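PDB 3LHO: putative hydrolase from Shewanella frigidimarina, which probably acts as an iron(II)-dependent dioxygenase of the 2-oxoadipate dioxygenase/decarboxylase family, despite its hydrolase name, and holds a nickel ion in this crystal. Local coordinates for residues 26-31 with 35-40; 69-74 with 80-85. All blocks are in the same frame, centred on the assembly; numbering follows the deposited sequence. Where two conformers were deposited one is given.

Coming from the N terminus, the chain first runs through helix 22-32. Contact 1 closes the short loop after it, laying residues 35-40, which lead into strand 39-47 with its nickel ligand His41, against the later turns of the helix. Helix 54-62 follows, and then contact 2 pairs strands 67-74 and 79-85 into a hairpin at one edge of the seven-stranded sheet to which strand 39-47 also belongs. The two loops stand in series, neither enclosing nor crossing the other, with centres about 25 Å apart. Strand 93-99 completes the run and fits between the hairpin and strand 39-47, giving the beta-alpha-beta-beta-beta module expected of the glyoxalase clan.

Contact 1: residues 26-31 with 35-40; sequences KIHQLL and APIIND
His28, in the second half of helix 22-32, meets the loop that follows through its imidazole, which lies along Ala35, Pro36 and Ile37. Starting at CB, the side chain puts CG anti to the backbone N (chi1 -173°), which carries the ring out beside the loop. Ile37 CG1 lies over one face of the imidazole near the rim, above the CD2-NE2 side, in a CH-pi contact 4.0 Å from the ring centroid. CE1 comes obliquely within 3.6 Å of Ala35 O. At the tip, NE2 meets an in-plane water at a very short 2.5 Å, and that water accepts from Ile37 N at 3.0 Å.

A second water ties the two backbones, donating to His28 O and, at 2.8 Å, to Ala35 O. Beyond the imidazole, Ile37 CD1 reaches past it to the helix, 4.3 Å from Leu31 CB. Trp14 meets the His28 ring as well, while Val168 and Phe236 of the central sheet touch Ile37 and Leu31.

With the imidazole of His28 cut back to an alanine, Ile37 CG1 would probably lose its ring cover and the water held by Ile37 N its partner on the helix. Across this surface corner, then, helix and loop are joined by apolar packing and by water, with solvent molecules doing the polar work between them.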
ATOM      1  N   LYS A  26      11.744 -11.207   5.128  1.00 20.24           N
ATOM      2  CA  LYS A  26      12.364 -11.769   6.342  1.00 21.28           C
ATOM      3  C   LYS A  26      11.359 -11.880   7.498  1.00 19.20           C
ATOM      4  O   LYS A  26      11.303 -12.905   8.169  1.00 17.43           O
ATOM      5  CB  LYS A  26      13.585 -10.948   6.773  1.00 19.87           C
ATOM      6  CG  LYS A  26      14.720 -10.974   5.766  1.00 23.08           C
ATOM      7  CD  LYS A  26      15.907 -10.173   6.287  1.00 31.62           C
ATOM      8  CE  LYS A  26      17.064 -10.105   5.305  1.00 39.56           C
ATOM      9  NZ  LYS A  26      18.106  -9.125   5.754  1.00 37.80           N
ATOM     10  N   ILE A  27      10.589 -10.824   7.731  1.00 17.78           N
ATOM     11  CA  ILE A  27       9.606 -10.829   8.815  1.00 18.64           C
ATOM     12  C   ILE A  27       8.491 -11.869   8.530  1.00 20.88           C
ATOM     13  O   ILE A  27       8.042 -12.537   9.447  1.00 21.58           O
ATOM     14  CB  ILE A  27       9.068  -9.417   9.082  1.00 19.47           C
ATOM     15  CG1 ILE A  27      10.228  -8.538   9.590  1.00 20.23           C
ATOM     16  CG2 ILE A  27       7.871  -9.452  10.085  1.00 18.44           C
ATOM     17  CD1 ILE A  27       9.957  -7.054   9.610  1.00 21.62           C
ATOM     18  N   HIS A  28       8.092 -12.038   7.264  1.00 22.20           N
ATOM     19  CA  HIS A  28       7.123 -13.080   6.890  1.00 21.05           C
ATOM     20  C   HIS A  28       7.638 -14.459   7.333  1.00 22.89           C
ATOM     21  O   HIS A  28       6.920 -15.207   7.973  1.00 22.29           O
ATOM     22  CB  HIS A  28       6.848 -13.064   5.375  1.00 20.97           C
ATOM     23  CG  HIS A  28       5.745 -13.989   4.948  1.00 20.10           C
ATOM     24  ND1 HIS A  28       5.962 -15.328   4.668  1.00 22.56           N
ATOM     25  CD2 HIS A  28       4.418 -13.771   4.743  1.00 18.77           C
ATOM     26  CE1 HIS A  28       4.812 -15.893   4.318  1.00 23.06           C
ATOM     27  NE2 HIS A  28       3.862 -14.969   4.347  1.00 20.26           N
ATOM     28  N   GLN A  29       8.883 -14.780   6.987  1.00 23.38           N
ATOM     29  CA  GLN A  29       9.521 -16.022   7.428  1.00 24.76           C
ATOM     30  C   GLN A  29       9.588 -16.119   8.968  1.00 25.49           C
ATOM     31  O   GLN A  29       9.229 -17.155   9.542  1.00 29.08           O
ATOM     32  CB  GLN A  29      10.915 -16.170   6.779  1.00 23.09           C
ATOM     33  CG  GLN A  29      11.656 -17.473   7.073  1.00 27.33           C
ATOM     34  CD  GLN A  29      10.897 -18.720   6.633  1.00 29.77           C
ATOM     35  OE1 GLN A  29      10.132 -18.690   5.671  1.00 30.89           O
ATOM     36  NE2 GLN A  29      11.111 -19.820   7.342  1.00 32.72           N
ATOM     37  N   LEU A  30      10.010 -15.047   9.636  1.00 24.85           N
ATOM     38  CA  LEU A  30      10.071 -15.024  11.105  1.00 24.59           C
ATOM     39  C   LEU A  30       8.739 -15.364  11.804  1.00 24.50           C
ATOM     40  O   LEU A  30       8.705 -16.190  12.721  1.00 22.35           O
ATOM     41  CB  LEU A  30      10.555 -13.657  11.577  1.00 23.47           C
ATOM     42  CG  LEU A  30      10.675 -13.371  13.084  1.00 29.35           C
ATOM     43  CD1 LEU A  30      11.906 -14.079  13.650  1.00 28.85           C
ATOM     44  CD2 LEU A  30      10.788 -11.860  13.385  1.00 25.74           C
ATOM     45  N   LEU A  31       7.652 -14.712  11.385  1.00 22.46           N
ATOM     46  CA  LEU A  31       6.358 -14.851  12.015  1.00 20.52           C
ATOM     47  C   LEU A  31       5.602 -16.130  11.631  1.00 21.07           C
ATOM     48  O   LEU A  31       4.843 -16.686  12.433  1.00 23.86           O
ATOM     49  CB  LEU A  31       5.491 -13.610  11.685  1.00 23.15           C
ATOM     50  CG  LEU A  31       5.952 -12.280  12.286  1.00 24.38           C
ATOM     51  CD1 LEU A  31       5.033 -11.102  11.851  1.00 24.05           C
ATOM     52  CD2 LEU A  31       6.008 -12.383  13.784  1.00 27.54           C
ATOM     53  N   ALA A  35       5.033 -20.909   6.839  1.00 32.25           N
ATOM     54  CA  ALA A  35       3.596 -20.926   6.548  1.00 30.13           C
ATOM     55  C   ALA A  35       3.146 -19.567   6.007  1.00 29.87           C
ATOM     56  O   ALA A  35       3.682 -18.535   6.406  1.00 27.39           O
ATOM     57  CB  ALA A  35       2.802 -21.271   7.808  1.00 31.60           C
ATOM     58  N   PRO A  36       2.118 -19.554   5.134  1.00 31.92           N
ATOM     59  CA  PRO A  36       1.582 -18.258   4.776  1.00 33.81           C
ATOM     60  C   PRO A  36       0.951 -17.588   6.020  1.00 30.56           C
ATOM     61  O   PRO A  36       0.536 -18.263   6.966  1.00 34.55           O
ATOM     62  CB  PRO A  36       0.534 -18.592   3.711  1.00 35.49           C
ATOM     63  CG  PRO A  36       0.084 -19.961   4.036  1.00 35.58           C
ATOM     64  CD  PRO A  36       1.161 -20.636   4.844  1.00 33.51           C
ATOM     65  N   ILE A  37       0.985 -16.267   6.014  1.00 27.57           N
ATOM     66  CA  ILE A  37       0.541 -15.404   7.099  1.00 25.54           C
ATOM     67  C   ILE A  37      -0.713 -14.741   6.563  1.00 20.99           C
ATOM     68  O   ILE A  37      -0.720 -14.332   5.403  1.00 20.95           O
ATOM     69  CB  ILE A  37       1.618 -14.322   7.331  1.00 27.20           C
ATOM     70  CG1 ILE A  37       2.841 -14.934   8.023  1.00 36.98           C
ATOM     71  CG2 ILE A  37       1.100 -13.178   8.150  1.00 31.90           C
ATOM     72  CD1 ILE A  37       2.489 -15.598   9.300  1.00 33.35           C
ATOM     73  N   ILE A  38      -1.761 -14.603   7.375  1.00 15.94           N
ATOM     74  CA  ILE A  38      -2.936 -13.881   6.935  1.00 16.95           C
ATOM     75  C   ILE A  38      -2.671 -12.352   6.981  1.00 17.63           C
ATOM     76  O   ILE A  38      -2.272 -11.784   8.030  1.00 17.89           O
ATOM     77  CB  ILE A  38      -4.197 -14.230   7.801  1.00 16.78           C
ATOM     78  CG1 ILE A  38      -4.498 -15.742   7.695  1.00 22.32           C
ATOM     79  CG2 ILE A  38      -5.395 -13.339   7.392  1.00 14.88           C
ATOM     80  CD1 ILE A  38      -4.728 -16.213   6.312  1.00 28.97           C
ATOM     81  N   ASN A  39      -2.945 -11.687   5.861  1.00 14.21           N
ATOM     82  CA  ASN A  39      -2.823 -10.230   5.795  1.00 18.00           C
ATOM     83  C   ASN A  39      -4.135  -9.491   6.119  1.00 15.86           C
ATOM     84  O   ASN A  39      -5.216  -9.910   5.706  1.00 17.53           O
ATOM     85  CB  ASN A  39      -2.313  -9.841   4.409  1.00 15.86           C
ATOM     86  CG  ASN A  39      -0.918 -10.371   4.130  1.00 19.59           C
ATOM     87  OD1 ASN A  39      -0.682 -11.097   3.131  1.00 24.46           O
ATOM     88  ND2 ASN A  39       0.007 -10.052   5.010  1.00 14.53           N
ATOM     89  N   ASP A  40      -4.046  -8.417   6.883  1.00 17.38           N
ATOM     90  CA  ASP A  40      -5.193  -7.533   7.121  1.00 17.27           C
ATOM     91  C   ASP A  40      -5.585  -6.775   5.846  1.00 17.53           C
ATOM     92  O   ASP A  40      -6.775  -6.655   5.508  1.00 12.96           O
ATOM     93  CB  ASP A  40      -4.840  -6.477   8.194  1.00 20.10           C
ATOM     94  CG  ASP A  40      -6.009  -5.561   8.503  1.00 22.77           C
ATOM     95  OD1 ASP A  40      -6.994  -6.063   9.060  1.00 22.11           O
ATOM     96  OD2 ASP A  40      -6.016  -4.362   8.122  1.00 18.97           O
TER
HETATM   97  O   HOH W   1       6.371 -17.982   6.743  1.00 22.54           O
HETATM   98  O   HOH W   2       1.534 -15.128   3.342  1.00 47.81           O

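Contact 2: residues 69-74 with 80-85; sequences SGDYKF and IAKHFE
Tyr72 and His83 stand on the same, packed face of this antiparallel hairpin and their side chains cross at a slant, Tyr72 OH meeting His83 ND1 at 2.7 Å in a hydrogen bond that either could donate. Neither ring lies over the other, their planes being at 34°; the phenol oxygen makes the polar contact at the imidazole's edge. The imidazole is gripped again at its far nitrogen, where NE2 donates to Glu85 OE2 at 2.8 Å, close to the ring plane and nearly straight (169°). Ser69 CB lies over one face of the same ring, 3.9 Å from its centroid, while Ser69 OG turns to Val67 O. Farther along, Ala81 CB abuts the edge of Phe74, 4.2 Å from CE2. Phe251 and Thr249 pack against this side from near the C-terminal end of the modelled chain.

Beneath the rings, Tyr72 and Ala81 form a hydrogen-bonded pair, with Tyr72 N donating to Ala81 O at 2.7 Å. At the other end Ser69 and Gly70 both face His83, a classic beta bulge.

The reverse face is the solvent side, with Asp71 and Lys73 exposed and few side chains touching. Lys82, bent at chi3 (73°) and chi4, curls alongside Asp71 into a salt bridge, its NZ a notably short 2.5 Å from OD1 on the syn side; Asp68 is a second partner.

The chemistry is thus split by face: hydrogen bonds at both imidazole nitrogens, to Tyr72 and Glu85, probably fix the turn of the ring on one side, whereas charge pairing bridges the strands on the other.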
ATOM      1  N   SER A  69     -16.699  -1.657   0.016  1.00 16.27           N
ATOM      2  CA  SER A  69     -17.034  -1.787   1.426  1.00 18.61           C
ATOM      3  C   SER A  69     -16.790  -0.531   2.264  1.00 20.64           C
ATOM      4  O   SER A  69     -17.057  -0.557   3.451  1.00 22.29           O
ATOM      5  CB  SER A  69     -16.263  -2.962   2.061  1.00 20.10           C
ATOM      6  OG  SER A  69     -16.613  -4.204   1.445  1.00 23.06           O
ATOM      7  N   GLY A  70     -16.280   0.557   1.691  1.00 19.77           N
ATOM      8  CA  GLY A  70     -15.999   1.772   2.494  1.00 20.38           C
ATOM      9  C   GLY A  70     -15.433   2.896   1.643  1.00 21.20           C
ATOM     10  O   GLY A  70     -14.640   2.621   0.762  1.00 17.87           O
ATOM     11  N   ASP A  71     -15.890   4.134   1.871  1.00 18.89           N
ATOM     12  CA  ASP A  71     -15.454   5.354   1.160  1.00 20.40           C
ATOM     13  C   ASP A  71     -14.784   6.283   2.176  1.00 21.30           C
ATOM     14  O   ASP A  71     -15.270   6.407   3.288  1.00 19.93           O
ATOM     15  CB  ASP A  71     -16.661   6.069   0.536  1.00 19.62           C
ATOM     16  CG  ASP A  71     -17.160   5.401  -0.740  1.00 26.70           C
ATOM     17  OD1 ASP A  71     -16.592   4.353  -1.136  1.00 21.35           O
ATOM     18  OD2 ASP A  71     -18.112   5.926  -1.347  1.00 22.23           O
ATOM     19  N   TYR A  72     -13.662   6.889   1.800  1.00 19.84           N
ATOM     20  CA  TYR A  72     -12.879   7.748   2.700  1.00 21.86           C
ATOM     21  C   TYR A  72     -12.404   8.995   1.966  1.00 20.87           C
ATOM     22  O   TYR A  72     -12.084   8.952   0.795  1.00 17.29           O
ATOM     23  CB  TYR A  72     -11.629   7.004   3.182  1.00 21.94           C
ATOM     24  CG  TYR A  72     -11.931   5.650   3.771  1.00 24.67           C
ATOM     25  CD1 TYR A  72     -12.314   5.523   5.096  1.00 24.13           C
ATOM     26  CD2 TYR A  72     -11.869   4.509   2.996  1.00 18.33           C
ATOM     27  CE1 TYR A  72     -12.611   4.262   5.641  1.00 31.25           C
ATOM     28  CE2 TYR A  72     -12.167   3.258   3.512  1.00 20.13           C
ATOM     29  CZ  TYR A  72     -12.513   3.135   4.838  1.00 22.83           C
ATOM     30  OH  TYR A  72     -12.826   1.905   5.347  1.00 24.95           O
ATOM     31  N   LYS A  73     -12.320  10.111   2.676  1.00 24.07           N
ATOM     32  CA  LYS A  73     -11.657  11.301   2.162  1.00 23.09           C
ATOM     33  C   LYS A  73     -10.567  11.714   3.151  1.00 25.92           C
ATOM     34  O   LYS A  73     -10.821  11.777   4.347  1.00 27.10           O
ATOM     35  CB  LYS A  73     -12.662  12.428   1.993  1.00 28.61           C
ATOM     36  CG  LYS A  73     -12.059  13.720   1.340  1.00 34.26           C
ATOM     37  CD  LYS A  73     -13.185  14.616   0.772  1.00 43.60           C
ATOM     38  CE  LYS A  73     -12.736  15.465  -0.442  1.00 50.52           C
ATOM     39  NZ  LYS A  73     -13.786  15.455  -1.529  1.00 48.76           N
ATOM     40  N   PHE A  74      -9.363  11.975   2.667  1.00 25.60           N
ATOM     41  CA  PHE A  74      -8.284  12.524   3.517  1.00 26.99           C
ATOM     42  C   PHE A  74      -7.897  13.938   3.068  1.00 25.24           C
ATOM     43  O   PHE A  74      -7.218  14.123   2.072  1.00 24.05           O
ATOM     44  CB  PHE A  74      -7.110  11.549   3.488  1.00 26.67           C
ATOM     45  CG  PHE A  74      -7.480  10.189   4.009  1.00 32.99           C
ATOM     46  CD1 PHE A  74      -7.593   9.967   5.377  1.00 40.56           C
ATOM     47  CD2 PHE A  74      -7.777   9.145   3.143  1.00 27.02           C
ATOM     48  CE1 PHE A  74      -7.976   8.707   5.868  1.00 39.87           C
ATOM     49  CE2 PHE A  74      -8.137   7.881   3.625  1.00 30.52           C
ATOM     50  CZ  PHE A  74      -8.238   7.664   4.982  1.00 34.56           C
ATOM     51  N   ILE A  80      -8.748  10.741  -1.945  1.00 19.03           N
ATOM     52  CA  ILE A  80      -9.935   9.954  -1.641  0.50 18.34           C
ATOM     53  C   ILE A  80      -9.564   8.485  -1.721  1.00 17.90           C
ATOM     54  O   ILE A  80      -8.587   8.068  -2.373  1.00 19.11           O
ATOM     55  CB  ILE A  80     -11.172  10.283  -2.510  0.50 18.33           C
ATOM     56  CG1 ILE A  80     -10.895  10.013  -3.992  0.50 13.49           C
ATOM     57  CG2 ILE A  80     -11.628  11.737  -2.247  0.50 14.63           C
ATOM     58  CD1 ILE A  80     -12.178   9.766  -4.820  0.50 13.42           C
ATOM     59  N   ALA A  81     -10.311   7.670  -0.995  1.00 16.76           N
ATOM     60  CA  ALA A  81      -9.976   6.246  -1.042  1.00 16.99           C
ATOM     61  C   ALA A  81     -11.220   5.416  -0.809  1.00 17.39           C
ATOM     62  O   ALA A  81     -12.290   5.916  -0.351  1.00 15.33           O
ATOM     63  CB  ALA A  81      -8.895   5.906   0.012  1.00 14.33           C
ATOM     64  N   LYS A  82     -11.067   4.138  -1.092  1.00 15.28           N
ATOM     65  CA  LYS A  82     -12.113   3.142  -0.809  1.00 16.43           C
ATOM     66  C   LYS A  82     -11.391   1.869  -0.356  1.00 18.02           C
ATOM     67  O   LYS A  82     -10.186   1.661  -0.710  1.00 15.90           O
ATOM     68  CB  LYS A  82     -12.927   2.803  -2.069  1.00 15.71           C
ATOM     69  CG  LYS A  82     -13.636   3.964  -2.825  1.00 14.40           C
ATOM     70  CD  LYS A  82     -14.232   3.508  -4.205  1.00 16.68           C
ATOM     71  CE  LYS A  82     -15.458   2.653  -4.089  1.00 15.48           C
ATOM     72  NZ  LYS A  82     -16.645   3.323  -3.421  1.00 18.26           N
ATOM     73  N   HIS A  83     -12.110   1.039   0.405  1.00 17.01           N
ATOM     74  CA  HIS A  83     -11.648  -0.301   0.676  1.00 16.44           C
ATOM     75  C   HIS A  83     -12.666  -1.316   0.192  1.00 16.33           C
ATOM     76  O   HIS A  83     -13.862  -1.016   0.081  1.00 13.41           O
ATOM     77  CB  HIS A  83     -11.206  -0.484   2.158  1.00 17.81           C
ATOM     78  CG  HIS A  83     -12.227  -1.114   3.044  1.00 18.34           C
ATOM     79  ND1 HIS A  83     -13.089  -0.381   3.842  1.00 14.63           N
ATOM     80  CD2 HIS A  83     -12.490  -2.419   3.296  1.00 15.42           C
ATOM     81  CE1 HIS A  83     -13.862  -1.225   4.518  1.00 18.76           C
ATOM     82  NE2 HIS A  83     -13.511  -2.472   4.208  1.00 21.75           N
ATOM     83  N   PHE A  84     -12.120  -2.496  -0.167  1.00 14.33           N
ATOM     84  CA  PHE A  84     -12.843  -3.622  -0.731  1.00 14.98           C
ATOM     85  C   PHE A  84     -12.599  -4.872   0.115  1.00 14.45           C
ATOM     86  O   PHE A  84     -11.487  -5.079   0.621  1.00 14.96           O
ATOM     87  CB  PHE A  84     -12.414  -3.875  -2.199  1.00 17.73           C
ATOM     88  CG  PHE A  84     -12.546  -2.665  -3.078  1.00 16.82           C
ATOM     89  CD1 PHE A  84     -11.568  -1.657  -3.035  1.00 16.98           C
ATOM     90  CD2 PHE A  84     -13.642  -2.499  -3.896  1.00 16.31           C
ATOM     91  CE1 PHE A  84     -11.696  -0.516  -3.792  1.00 16.83           C
ATOM     92  CE2 PHE A  84     -13.789  -1.348  -4.685  1.00 15.69           C
ATOM     93  CZ  PHE A  84     -12.798  -0.353  -4.634  1.00 13.76           C
ATOM     94  N   GLU A  85     -13.649  -5.695   0.234  1.00 16.70           N
ATOM     95  CA  GLU A  85     -13.647  -6.931   1.001  1.00 16.16           C
ATOM     96  C   GLU A  85     -14.059  -8.130   0.137  1.00 17.71           C
ATOM     97  O   GLU A  85     -14.899  -7.989  -0.777  1.00 16.66           O
ATOM     98  CB  GLU A  85     -14.623  -6.819   2.164  1.00 18.47           C
ATOM     99  CG  GLU A  85     -14.165  -5.802   3.204  1.00 17.13           C
ATOM    100  CD  GLU A  85     -15.149  -5.608   4.340  1.00 25.52           C
ATOM    101  OE1 GLU A  85     -16.132  -6.384   4.439  1.00 26.21           O
ATOM    102  OE2 GLU A  85     -14.930  -4.648   5.124  1.00 25.23           O
TER